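Local coordinates for minor capsid protein (Cafeteriavirus-dependent mavirus, PDB 6G42), which probably builds the pentameric penton capsomer at the vertices of the virophage's icosahedral capsid, using a single jelly-roll fold, at residues C[49-54]-C[209-214]; C[73-78]-C[111-116]; C[142-147]-C[154-159]; C[271-276]-C[301-306]. All coordinates share one frame; numbering follows the deposited sequence.

Contact 1 (C[49-54]-C[209-214]); sequences YLLIVE and NDLPVS
Leu-51 and Leu-211 meet tip to tip in the interior of the jelly-roll, where the inner side of a strand of one sheet is covered by a loop that follows a strand of the other. Their CD2 methyls approach to 3.6 Å, Leu-51 CD2 against Leu-211 CD2, and this is the main touch. The same Leu-51 CD2 has a second and looser neighbour in Val-213, whose CG2 lies 4.4 Å from it. One methyl of the strand is therefore received by two branched side chains of the loop, both with CB directed at the strand. In Leu-51 the CG is anti to the backbone N (chi1 168°), and Leu-211 repeats that choice, which extends each leucine across the gap between the backbones.

Pro-212 is the centre of an inverse gamma turn, and the residues before and after it, Leu-211 and Val-213, are the two that face the strand, while the proline itself takes no part in the contact. Strand 49-54 is held more conventionally, by backbone hydrogen bonds on both flanks: Leu-51 pairs with His-263, and Ile-52 with Leu-302. Phe-303 and Leu-235 pack on Leu-51 as well, and Phe-273 on Leu-211, so the three methyl groups sit within a larger apolar interior. The turn itself is closed by a weak hydrogen bond from Val-213 N to Leu-211 O, at 2.7 Å.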
# COMPACT_ATOMS: atom_id res chain seq x y z
N TYR C 49 32.72 -5.21 14.68
CA TYR C 49 31.77 -4.73 13.67
C TYR C 49 30.69 -5.74 13.29
O TYR C 49 30.90 -6.95 13.32
CB TYR C 49 32.51 -4.34 12.40
CG TYR C 49 33.44 -3.17 12.57
CD1 TYR C 49 34.73 -3.35 13.06
CD2 TYR C 49 33.04 -1.88 12.22
CE1 TYR C 49 35.59 -2.27 13.21
CE2 TYR C 49 33.89 -0.80 12.36
CZ TYR C 49 35.17 -1.00 12.86
OH TYR C 49 36.03 0.06 13.00
N LEU C 50 29.53 -5.19 12.93
CA LEU C 50 28.46 -5.93 12.26
C LEU C 50 28.44 -5.50 10.80
O LEU C 50 28.77 -4.37 10.50
CB LEU C 50 27.12 -5.62 12.91
CG LEU C 50 26.97 -5.92 14.40
CD1 LEU C 50 25.64 -5.38 14.90
CD2 LEU C 50 27.07 -7.42 14.67
N LEU C 51 28.05 -6.42 9.92
CA LEU C 51 27.85 -6.14 8.50
C LEU C 51 26.38 -6.27 8.13
O LEU C 51 25.74 -7.28 8.44
CB LEU C 51 28.66 -7.11 7.65
CG LEU C 51 28.36 -7.15 6.14
CD1 LEU C 51 28.76 -5.84 5.47
CD2 LEU C 51 29.10 -8.31 5.51
N ILE C 52 25.86 -5.25 7.44
CA ILE C 52 24.51 -5.29 6.85
C ILE C 52 24.53 -4.72 5.44
O ILE C 52 25.18 -3.69 5.18
CB ILE C 52 23.46 -4.57 7.74
CG1 ILE C 52 22.06 -4.68 7.14
CG2 ILE C 52 23.81 -3.10 7.96
CD1 ILE C 52 20.97 -4.46 8.16
N VAL C 53 23.84 -5.40 4.53
CA VAL C 53 23.66 -4.94 3.16
C VAL C 53 22.51 -3.94 3.17
O VAL C 53 21.35 -4.33 3.27
CB VAL C 53 23.37 -6.11 2.19
CG1 VAL C 53 23.15 -5.63 0.76
CG2 VAL C 53 24.52 -7.12 2.24
N GLU C 54 22.85 -2.65 3.10
CA GLU C 54 21.86 -1.56 3.10
C GLU C 54 20.99 -1.57 1.83
O GLU C 54 19.76 -1.49 1.91
CB GLU C 54 22.58 -0.22 3.24
CG GLU C 54 21.70 1.04 3.24
CD GLU C 54 20.88 1.23 4.50
OE1 GLU C 54 21.09 0.48 5.50
OE2 GLU C 54 20.01 2.14 4.50
N ASN C 209 33.46 -15.83 -0.63
CA ASN C 209 34.39 -16.92 -0.28
C ASN C 209 35.53 -16.52 0.68
O ASN C 209 36.10 -17.39 1.35
CB ASN C 209 34.95 -17.64 -1.52
CG ASN C 209 35.59 -16.70 -2.54
OD1 ASN C 209 35.98 -15.58 -2.21
ND2 ASN C 209 35.68 -17.15 -3.78
N ASP C 210 35.85 -15.22 0.76
CA ASP C 210 37.01 -14.75 1.56
C ASP C 210 36.79 -13.56 2.53
O ASP C 210 37.76 -13.04 3.10
CB ASP C 210 38.17 -14.43 0.61
CG ASP C 210 37.86 -13.30 -0.36
OD1 ASP C 210 36.67 -12.92 -0.50
OD2 ASP C 210 38.82 -12.79 -1.00
N LEU C 211 35.54 -13.14 2.74
CA LEU C 211 35.23 -12.11 3.75
C LEU C 211 35.14 -12.78 5.12
O LEU C 211 34.35 -13.71 5.28
CB LEU C 211 33.89 -11.42 3.44
CG LEU C 211 33.43 -10.31 4.40
CD1 LEU C 211 34.32 -9.08 4.33
CD2 LEU C 211 32.00 -9.92 4.07
N PRO C 212 35.96 -12.33 6.10
CA PRO C 212 35.87 -12.93 7.43
C PRO C 212 34.57 -12.54 8.15
O PRO C 212 34.52 -11.57 8.92
CB PRO C 212 37.13 -12.41 8.14
CG PRO C 212 37.46 -11.14 7.44
CD PRO C 212 37.02 -11.32 6.02
N VAL C 213 33.53 -13.31 7.86
CA VAL C 213 32.19 -13.07 8.37
C VAL C 213 31.64 -14.39 8.93
O VAL C 213 32.02 -15.47 8.48
CB VAL C 213 31.27 -12.49 7.25
CG1 VAL C 213 30.97 -13.52 6.17
CG2 VAL C 213 29.99 -11.93 7.83
N SER C 214 30.75 -14.28 9.90
CA SER C 214 30.14 -15.46 10.51
C SER C 214 29.27 -16.19 9.49
O SER C 214 28.55 -15.56 8.72
CB SER C 214 29.32 -15.07 11.74
OG SER C 214 29.06 -16.20 12.54

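Contact 2 (C[73-78]-C[111-116]); sequences YQVGIF and TAINET
Val-75 supplies all the apolar contact made by strand 74-78 with helix 111-116, and each of its two methyls has its own partner. CG1 faces Ile-113 CG2 at 4.3 Å, while CG2 takes the closer approach, 3.8 Å to Thr-116 CG2. The side chains of Val-75 and Thr-116 cross obliquely, with the valine fork turned to two residues three positions apart on the helix. Ile-113 does not aim its CB at the strand; its branches bring it nearer.

The hydrogen bond that shapes the contact lies within the helix. The hydroxyl of Thr-116 donates to Ala-112 O one turn back, with OG1 and O 2.8 Å apart, a C=O...donor angle of 151° and the donor 22° out of the carbonyl plane. That bond uses the polar branch on the helix backbone, and with CG2 anti to the backbone N the threonine offers its methyl to Val-75. A buried threonine thus behaves as an apolar residue on this side.

The result is a helix laid over one face of an antiparallel sheet. Met-162 of helix 160-165 touches both Val-75 and Ile-113, Phe-133 of strand 132-136 packs on Ile-113, and Val-91, just past strand 84-90, packs on Thr-116.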
# COMPACT_ATOMS: atom_id res chain seq x y z
N TYR C 73 3.58 -32.90 -15.15
CA TYR C 73 2.22 -32.62 -15.60
C TYR C 73 1.68 -33.74 -16.49
O TYR C 73 2.45 -34.41 -17.19
CB TYR C 73 2.13 -31.28 -16.35
CG TYR C 73 2.45 -30.03 -15.53
CD1 TYR C 73 2.36 -30.01 -14.12
CD2 TYR C 73 2.81 -28.84 -16.17
CE1 TYR C 73 2.65 -28.86 -13.40
CE2 TYR C 73 3.09 -27.69 -15.45
CZ TYR C 73 3.01 -27.70 -14.06
OH TYR C 73 3.30 -26.56 -13.35
N GLN C 74 0.36 -33.92 -16.45
CA GLN C 74 -0.37 -34.83 -17.34
C GLN C 74 -1.77 -34.30 -17.57
O GLN C 74 -2.48 -33.99 -16.61
CB GLN C 74 -0.52 -36.23 -16.73
CG GLN C 74 0.76 -37.04 -16.59
CD GLN C 74 0.51 -38.46 -16.10
OE1 GLN C 74 -0.60 -38.99 -16.21
NE2 GLN C 74 1.55 -39.09 -15.55
N VAL C 75 -2.17 -34.20 -18.84
CA VAL C 75 -3.57 -33.91 -19.20
C VAL C 75 -4.27 -35.20 -19.63
O VAL C 75 -3.63 -36.23 -19.84
CB VAL C 75 -3.72 -32.82 -20.29
CG1 VAL C 75 -3.27 -31.48 -19.75
CG2 VAL C 75 -2.97 -33.17 -21.57
N GLY C 76 -5.59 -35.13 -19.75
CA GLY C 76 -6.40 -36.27 -20.17
C GLY C 76 -7.78 -35.86 -20.63
O GLY C 76 -8.16 -34.69 -20.50
N ILE C 77 -8.53 -36.81 -21.18
CA ILE C 77 -9.90 -36.57 -21.65
C ILE C 77 -10.82 -37.67 -21.15
O ILE C 77 -10.53 -38.85 -21.32
CB ILE C 77 -9.97 -36.44 -23.18
CG1 ILE C 77 -8.89 -35.47 -23.65
CG2 ILE C 77 -11.37 -35.99 -23.61
CD1 ILE C 77 -8.99 -35.02 -25.09
N PHE C 78 -11.94 -37.25 -20.56
CA PHE C 78 -12.91 -38.13 -19.92
C PHE C 78 -14.24 -38.00 -20.65
O PHE C 78 -14.81 -36.91 -20.70
CB PHE C 78 -13.07 -37.72 -18.45
CG PHE C 78 -13.92 -38.66 -17.64
CD1 PHE C 78 -13.38 -39.83 -17.11
CD2 PHE C 78 -15.25 -38.35 -17.37
CE1 PHE C 78 -14.16 -40.68 -16.35
CE2 PHE C 78 -16.04 -39.21 -16.60
CZ PHE C 78 -15.49 -40.37 -16.09
N THR C 111 1.33 -22.80 -24.49
CA THR C 111 1.45 -23.48 -25.78
C THR C 111 1.81 -24.97 -25.60
O THR C 111 1.17 -25.83 -26.20
CB THR C 111 2.50 -22.79 -26.68
OG1 THR C 111 2.14 -21.42 -26.88
CG2 THR C 111 2.61 -23.46 -28.05
N ALA C 112 2.80 -25.25 -24.76
CA ALA C 112 3.24 -26.63 -24.49
C ALA C 112 2.11 -27.52 -23.98
O ALA C 112 1.96 -28.66 -24.41
CB ALA C 112 4.40 -26.63 -23.51
N ILE C 113 1.32 -27.00 -23.04
CA ILE C 113 0.15 -27.71 -22.52
C ILE C 113 -0.89 -27.90 -23.63
O ILE C 113 -1.57 -28.92 -23.67
CB ILE C 113 -0.44 -26.98 -21.29
CG1 ILE C 113 0.53 -27.08 -20.10
CG2 ILE C 113 -1.80 -27.55 -20.88
CD1 ILE C 113 0.29 -26.08 -18.98
N ASN C 114 -1.01 -26.91 -24.51
CA ASN C 114 -1.96 -26.93 -25.62
C ASN C 114 -1.65 -28.00 -26.67
O ASN C 114 -2.55 -28.73 -27.09
CB ASN C 114 -2.02 -25.56 -26.31
CG ASN C 114 -3.28 -25.37 -27.14
OD1 ASN C 114 -4.35 -25.87 -26.79
ND2 ASN C 114 -3.16 -24.65 -28.25
N GLU C 115 -0.39 -28.08 -27.09
CA GLU C 115 0.05 -29.07 -28.09
C GLU C 115 -0.06 -30.51 -27.59
O GLU C 115 -0.36 -31.42 -28.37
CB GLU C 115 1.48 -28.77 -28.54
CG GLU C 115 1.62 -27.50 -29.37
CD GLU C 115 3.06 -27.15 -29.72
OE1 GLU C 115 4.00 -27.82 -29.24
OE2 GLU C 115 3.26 -26.18 -30.49
N THR C 116 0.18 -30.71 -26.29
CA THR C 116 -0.08 -32.00 -25.62
C THR C 116 -1.56 -32.36 -25.71
O THR C 116 -1.92 -33.50 -25.99
CB THR C 116 0.32 -31.93 -24.13
OG1 THR C 116 1.64 -31.40 -24.02
CG2 THR C 116 0.28 -33.32 -23.48

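Contact 3 (C[142-147]-C[154-159]); sequences FEITTT and HFIMFN
Ile-144 faces Ile-156 and Phe-158 where two antiparallel sheets of the lobe remote from the jelly-roll pack face to face, strand 142-145 from one and strand 154-158 from the other. Its CB points at the opposite strand but stays behind its own branches. The first of these, CG2, is anti to the backbone N and makes the close touch, 3.6 Å to Ile-156 CD1. The other branch leaves through CG1, which makes no close approach itself. Beyond it, CD1 ends 4.4 Å from Phe-158 CZ, arriving obliquely to the phenyl ring. One isoleucine thus divides its two methyls between two residues that are next-but-one neighbours on the facing strand.

Ile-156 answers with its longer branch. An extended second torsion (chi2 163°) carries CD1 out to the facing sheet, and the two side chains run alongside each other, antiparallel, with the branch of one beside the tip of the other. The wide separation of the backbones, 9.6 Å between the CA atoms of Ile-144 and Ile-156, is filled by these side chains and by Val-181 and Phe-133, each of which touches both Ile-144 and Phe-158. The two strands are joined by the short helix 148-153, with Thr-147 as its N-cap, so the chain passes from one sheet to the other within a few residues.

Methyl and aromatic carbon make up the whole interface; backbone bonds run within each sheet, as in Ile-144 with Glu-188 and Phe-155 with Phe-78. The contact carries no directional bond, and its specificity probably rests on the fit of the branched side chains.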
# COMPACT_ATOMS: atom_id res chain seq x y z
N PHE C 142 -4.35 -18.06 -17.00
CA PHE C 142 -4.51 -19.04 -18.07
C PHE C 142 -5.99 -19.27 -18.35
O PHE C 142 -6.81 -19.26 -17.42
CB PHE C 142 -3.81 -20.35 -17.72
CG PHE C 142 -2.32 -20.25 -17.69
CD1 PHE C 142 -1.66 -19.80 -16.55
CD2 PHE C 142 -1.56 -20.59 -18.81
CE1 PHE C 142 -0.27 -19.70 -16.53
CE2 PHE C 142 -0.17 -20.50 -18.79
CZ PHE C 142 0.47 -20.05 -17.64
N GLU C 143 -6.32 -19.48 -19.63
CA GLU C 143 -7.70 -19.65 -20.09
C GLU C 143 -7.86 -20.95 -20.87
O GLU C 143 -6.93 -21.39 -21.55
CB GLU C 143 -8.09 -18.48 -21.00
CG GLU C 143 -8.00 -17.11 -20.36
CD GLU C 143 -8.47 -16.01 -21.29
OE1 GLU C 143 -8.03 -15.97 -22.45
OE2 GLU C 143 -9.28 -15.17 -20.85
N ILE C 144 -9.05 -21.54 -20.78
CA ILE C 144 -9.44 -22.70 -21.58
C ILE C 144 -10.63 -22.28 -22.43
O ILE C 144 -11.65 -21.84 -21.90
CB ILE C 144 -9.80 -23.92 -20.70
CG1 ILE C 144 -8.56 -24.44 -19.97
CG2 ILE C 144 -10.40 -25.05 -21.54
CD1 ILE C 144 -8.86 -25.24 -18.73
N THR C 145 -10.48 -22.41 -23.75
CA THR C 145 -11.54 -22.10 -24.72
C THR C 145 -12.13 -23.40 -25.26
O THR C 145 -11.39 -24.33 -25.59
CB THR C 145 -11.01 -21.23 -25.87
OG1 THR C 145 -10.46 -20.02 -25.33
CG2 THR C 145 -12.12 -20.88 -26.86
N THR C 146 -13.46 -23.43 -25.35
CA THR C 146 -14.22 -24.65 -25.67
C THR C 146 -15.52 -24.35 -26.41
O THR C 146 -16.09 -23.26 -26.26
CB THR C 146 -14.57 -25.45 -24.39
OG1 THR C 146 -14.93 -24.55 -23.34
CG2 THR C 146 -13.40 -26.30 -23.93
N THR C 147 -15.98 -25.32 -27.21
CA THR C 147 -17.31 -25.27 -27.84
C THR C 147 -18.34 -25.94 -26.94
O THR C 147 -17.98 -26.71 -26.03
CB THR C 147 -17.33 -25.98 -29.21
OG1 THR C 147 -16.99 -27.36 -29.05
CG2 THR C 147 -16.36 -25.32 -30.18
N HIS C 154 -17.50 -34.22 -23.36
CA HIS C 154 -16.26 -34.57 -22.66
C HIS C 154 -15.83 -33.57 -21.59
O HIS C 154 -16.39 -32.47 -21.48
CB HIS C 154 -15.11 -34.72 -23.67
CG HIS C 154 -15.44 -35.61 -24.83
ND1 HIS C 154 -16.07 -35.15 -25.97
CD2 HIS C 154 -15.23 -36.93 -25.03
CE1 HIS C 154 -16.22 -36.15 -26.82
NE2 HIS C 154 -15.72 -37.24 -26.27
N PHE C 155 -14.84 -33.98 -20.80
CA PHE C 155 -14.15 -33.12 -19.84
C PHE C 155 -12.65 -33.09 -20.15
O PHE C 155 -12.14 -33.95 -20.86
CB PHE C 155 -14.31 -33.66 -18.42
CG PHE C 155 -15.60 -33.30 -17.76
CD1 PHE C 155 -15.98 -31.97 -17.62
CD2 PHE C 155 -16.42 -34.29 -17.21
CE1 PHE C 155 -17.17 -31.63 -16.98
CE2 PHE C 155 -17.60 -33.96 -16.57
CZ PHE C 155 -17.98 -32.63 -16.45
N ILE C 156 -11.97 -32.09 -19.59
CA ILE C 156 -10.50 -32.04 -19.55
C ILE C 156 -10.07 -32.49 -18.15
O ILE C 156 -10.64 -32.05 -17.15
CB ILE C 156 -9.96 -30.63 -19.84
CG1 ILE C 156 -10.35 -30.17 -21.25
CG2 ILE C 156 -8.44 -30.59 -19.69
CD1 ILE C 156 -10.22 -28.68 -21.48
N MET C 157 -9.04 -33.34 -18.10
CA MET C 157 -8.50 -33.88 -16.84
C MET C 157 -7.14 -33.26 -16.55
O MET C 157 -6.32 -33.12 -17.45
CB MET C 157 -8.30 -35.39 -16.94
CG MET C 157 -9.56 -36.21 -17.09
SD MET C 157 -9.19 -37.88 -17.67
CE MET C 157 -8.18 -38.53 -16.34
N PHE C 158 -6.91 -32.89 -15.29
CA PHE C 158 -5.62 -32.41 -14.79
C PHE C 158 -5.17 -33.38 -13.70
O PHE C 158 -5.94 -33.70 -12.79
CB PHE C 158 -5.78 -31.02 -14.14
CG PHE C 158 -5.76 -29.84 -15.09
CD1 PHE C 158 -6.18 -29.94 -16.42
CD2 PHE C 158 -5.36 -28.60 -14.62
CE1 PHE C 158 -6.16 -28.83 -17.26
CE2 PHE C 158 -5.34 -27.49 -15.46
CZ PHE C 158 -5.74 -27.61 -16.78
N ASN C 159 -3.92 -33.84 -13.77
CA ASN C 159 -3.33 -34.63 -12.67
C ASN C 159 -2.97 -33.72 -11.49
O ASN C 159 -3.16 -32.51 -11.57
CB ASN C 159 -2.13 -35.47 -13.16
CG ASN C 159 -0.89 -34.65 -13.42
OD1 ASN C 159 -0.96 -33.47 -13.76
ND2 ASN C 159 0.27 -35.28 -13.29

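Contact 4 (C[271-276]-C[301-306]); sequences NRFNLS and LLFESI
The two sheets of the jelly-roll sandwich face each other here, through Phe-273 and Leu-275 of strand 272-276 and Leu-301 and Phe-303 of strand 301-305. The short strand axes approach to 13.2 Å and run at 133°, so the strands belong to separate layers and meet through side chains alone.

Leu-301 CD1 serves two partners. It meets Leu-275 CD1 at 3.9 Å, the two leucines meeting end on, and it also lies at the edge of the Phe-273 ring, near its plane, 4.1 Å from CZ. Phe-273 CG sits between the backbone N and the carbonyl carbon (chi1 58°), and from there the ring projects toward the other sheet. Leu-275 CD2 borders the same ring in its plane, so a leucine from each sheet meets the rim of the ring, on neighbouring parts of its edge.

Outside the two strands, Leu-11 of strand 8-15 packs on both Phe-273 and Leu-301, and Ile-36 lies against Phe-273 and Leu-275. The phenylalanines complete the contact more loosely: Phe-273 CZ approaches the edge of the Phe-303 ring, near its plane, with the two CZ atoms 4.4 Å apart.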
# COMPACT_ATOMS: atom_id res chain seq x y z
N ASN C 271 41.82 -6.56 3.93
CA ASN C 271 42.12 -5.52 2.95
C ASN C 271 41.25 -5.61 1.68
O ASN C 271 40.94 -4.59 1.05
CB ASN C 271 43.59 -5.67 2.58
CG ASN C 271 44.15 -4.48 1.85
OD1 ASN C 271 43.58 -3.39 1.85
ND2 ASN C 271 45.30 -4.68 1.23
N ARG C 272 40.90 -6.83 1.29
CA ARG C 272 40.10 -7.09 0.11
C ARG C 272 39.20 -8.30 0.33
O ARG C 272 39.46 -9.15 1.19
CB ARG C 272 41.02 -7.33 -1.09
CG ARG C 272 41.93 -8.55 -0.98
CD ARG C 272 43.04 -8.53 -2.02
NE ARG C 272 42.58 -8.93 -3.35
CZ ARG C 272 43.36 -9.05 -4.42
NH1 ARG C 272 44.67 -8.81 -4.35
NH2 ARG C 272 42.83 -9.42 -5.59
N PHE C 273 38.13 -8.37 -0.46
CA PHE C 273 37.23 -9.52 -0.46
C PHE C 273 36.40 -9.56 -1.73
O PHE C 273 36.33 -8.59 -2.48
CB PHE C 273 36.32 -9.54 0.78
CG PHE C 273 35.47 -8.30 0.93
CD1 PHE C 273 35.97 -7.17 1.57
CD2 PHE C 273 34.16 -8.28 0.47
CE1 PHE C 273 35.19 -6.04 1.73
CE2 PHE C 273 33.37 -7.15 0.62
CZ PHE C 273 33.89 -6.02 1.25
N ASN C 274 35.77 -10.71 -1.95
CA ASN C 274 34.93 -10.96 -3.11
C ASN C 274 33.45 -10.94 -2.71
O ASN C 274 33.10 -11.40 -1.62
CB ASN C 274 35.27 -12.32 -3.72
CG ASN C 274 34.57 -12.56 -5.04
OD1 ASN C 274 33.56 -13.27 -5.10
ND2 ASN C 274 35.09 -11.95 -6.10
N LEU C 275 32.61 -10.40 -3.59
CA LEU C 275 31.15 -10.52 -3.47
C LEU C 275 30.64 -11.06 -4.80
O LEU C 275 31.09 -10.63 -5.86
CB LEU C 275 30.50 -9.16 -3.21
CG LEU C 275 30.87 -8.44 -1.91
CD1 LEU C 275 30.32 -7.03 -1.91
CD2 LEU C 275 30.34 -9.20 -0.71
N SER C 276 29.69 -12.00 -4.72
CA SER C 276 28.99 -12.49 -5.91
C SER C 276 27.52 -12.74 -5.62
O SER C 276 27.15 -13.05 -4.49
CB SER C 276 29.66 -13.75 -6.46
OG SER C 276 30.01 -14.64 -5.43
N LEU C 301 27.11 -1.37 1.28
CA LEU C 301 27.34 -2.14 2.50
C LEU C 301 27.53 -1.19 3.68
O LEU C 301 27.96 -0.05 3.51
CB LEU C 301 28.59 -3.01 2.34
CG LEU C 301 28.65 -3.95 1.14
CD1 LEU C 301 30.02 -4.57 1.05
CD2 LEU C 301 27.60 -5.04 1.24
N LEU C 302 27.19 -1.67 4.87
CA LEU C 302 27.41 -0.92 6.10
C LEU C 302 28.17 -1.77 7.11
O LEU C 302 27.72 -2.85 7.48
CB LEU C 302 26.09 -0.46 6.71
CG LEU C 302 26.15 0.16 8.11
CD1 LEU C 302 27.02 1.41 8.12
CD2 LEU C 302 24.75 0.47 8.63
N PHE C 303 29.33 -1.27 7.53
CA PHE C 303 30.05 -1.83 8.67
C PHE C 303 29.74 -0.95 9.88
O PHE C 303 30.15 0.21 9.94
CB PHE C 303 31.55 -1.91 8.38
CG PHE C 303 31.88 -2.82 7.23
CD1 PHE C 303 32.03 -4.19 7.42
CD2 PHE C 303 32.03 -2.31 5.94
CE1 PHE C 303 32.33 -5.03 6.36
CE2 PHE C 303 32.33 -3.15 4.87
CZ PHE C 303 32.47 -4.51 5.08
N GLU C 304 28.96 -1.50 10.80
CA GLU C 304 28.46 -0.80 11.99
C GLU C 304 29.16 -1.34 13.24
O GLU C 304 29.06 -2.54 13.55
CB GLU C 304 26.94 -1.00 12.09
CG GLU C 304 26.26 -0.23 13.21
CD GLU C 304 24.77 -0.55 13.33
OE1 GLU C 304 24.09 -0.64 12.28
OE2 GLU C 304 24.29 -0.73 14.47
N SER C 305 29.88 -0.47 13.95
CA SER C 305 30.66 -0.89 15.12
C SER C 305 29.77 -1.10 16.33
O SER C 305 28.68 -0.54 16.41
CB SER C 305 31.77 0.13 15.44
OG SER C 305 31.26 1.31 16.02
N ILE C 306 30.26 -1.93 17.26
CA ILE C 306 29.57 -2.20 18.52
C ILE C 306 30.45 -1.63 19.64
O ILE C 306 30.25 -1.91 20.83
CB ILE C 306 29.30 -3.71 18.76
CG1 ILE C 306 29.13 -4.48 17.43
CG2 ILE C 306 28.06 -3.90 19.64
CD1 ILE C 306 29.02 -5.98 17.59

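Overall arrangement
All four contacts are buried and apolar, but they divide between two lobes. Contacts 1 and 4, with centres about 5 Å apart, share the jelly-roll core: strands 49-62 and 296-305 are neighbours in one sheet, and Asp-210 OD1 of contact 1 accepts from Asn-274 N of contact 4. Contacts 2 and 3, centres about 9 Å apart, lie in the other lobe on paired strands 74-79 and 154-158, their centres about 50 Å from those of the first pair. Sheet-to-sheet packing characterises contacts 3 and 4, whereas contact 1 closes a sheet with a loop and contact 2 with a helix. Aromatic rings enter contacts 3 and 4; the close touches of contacts 1 and 2 are between methyls.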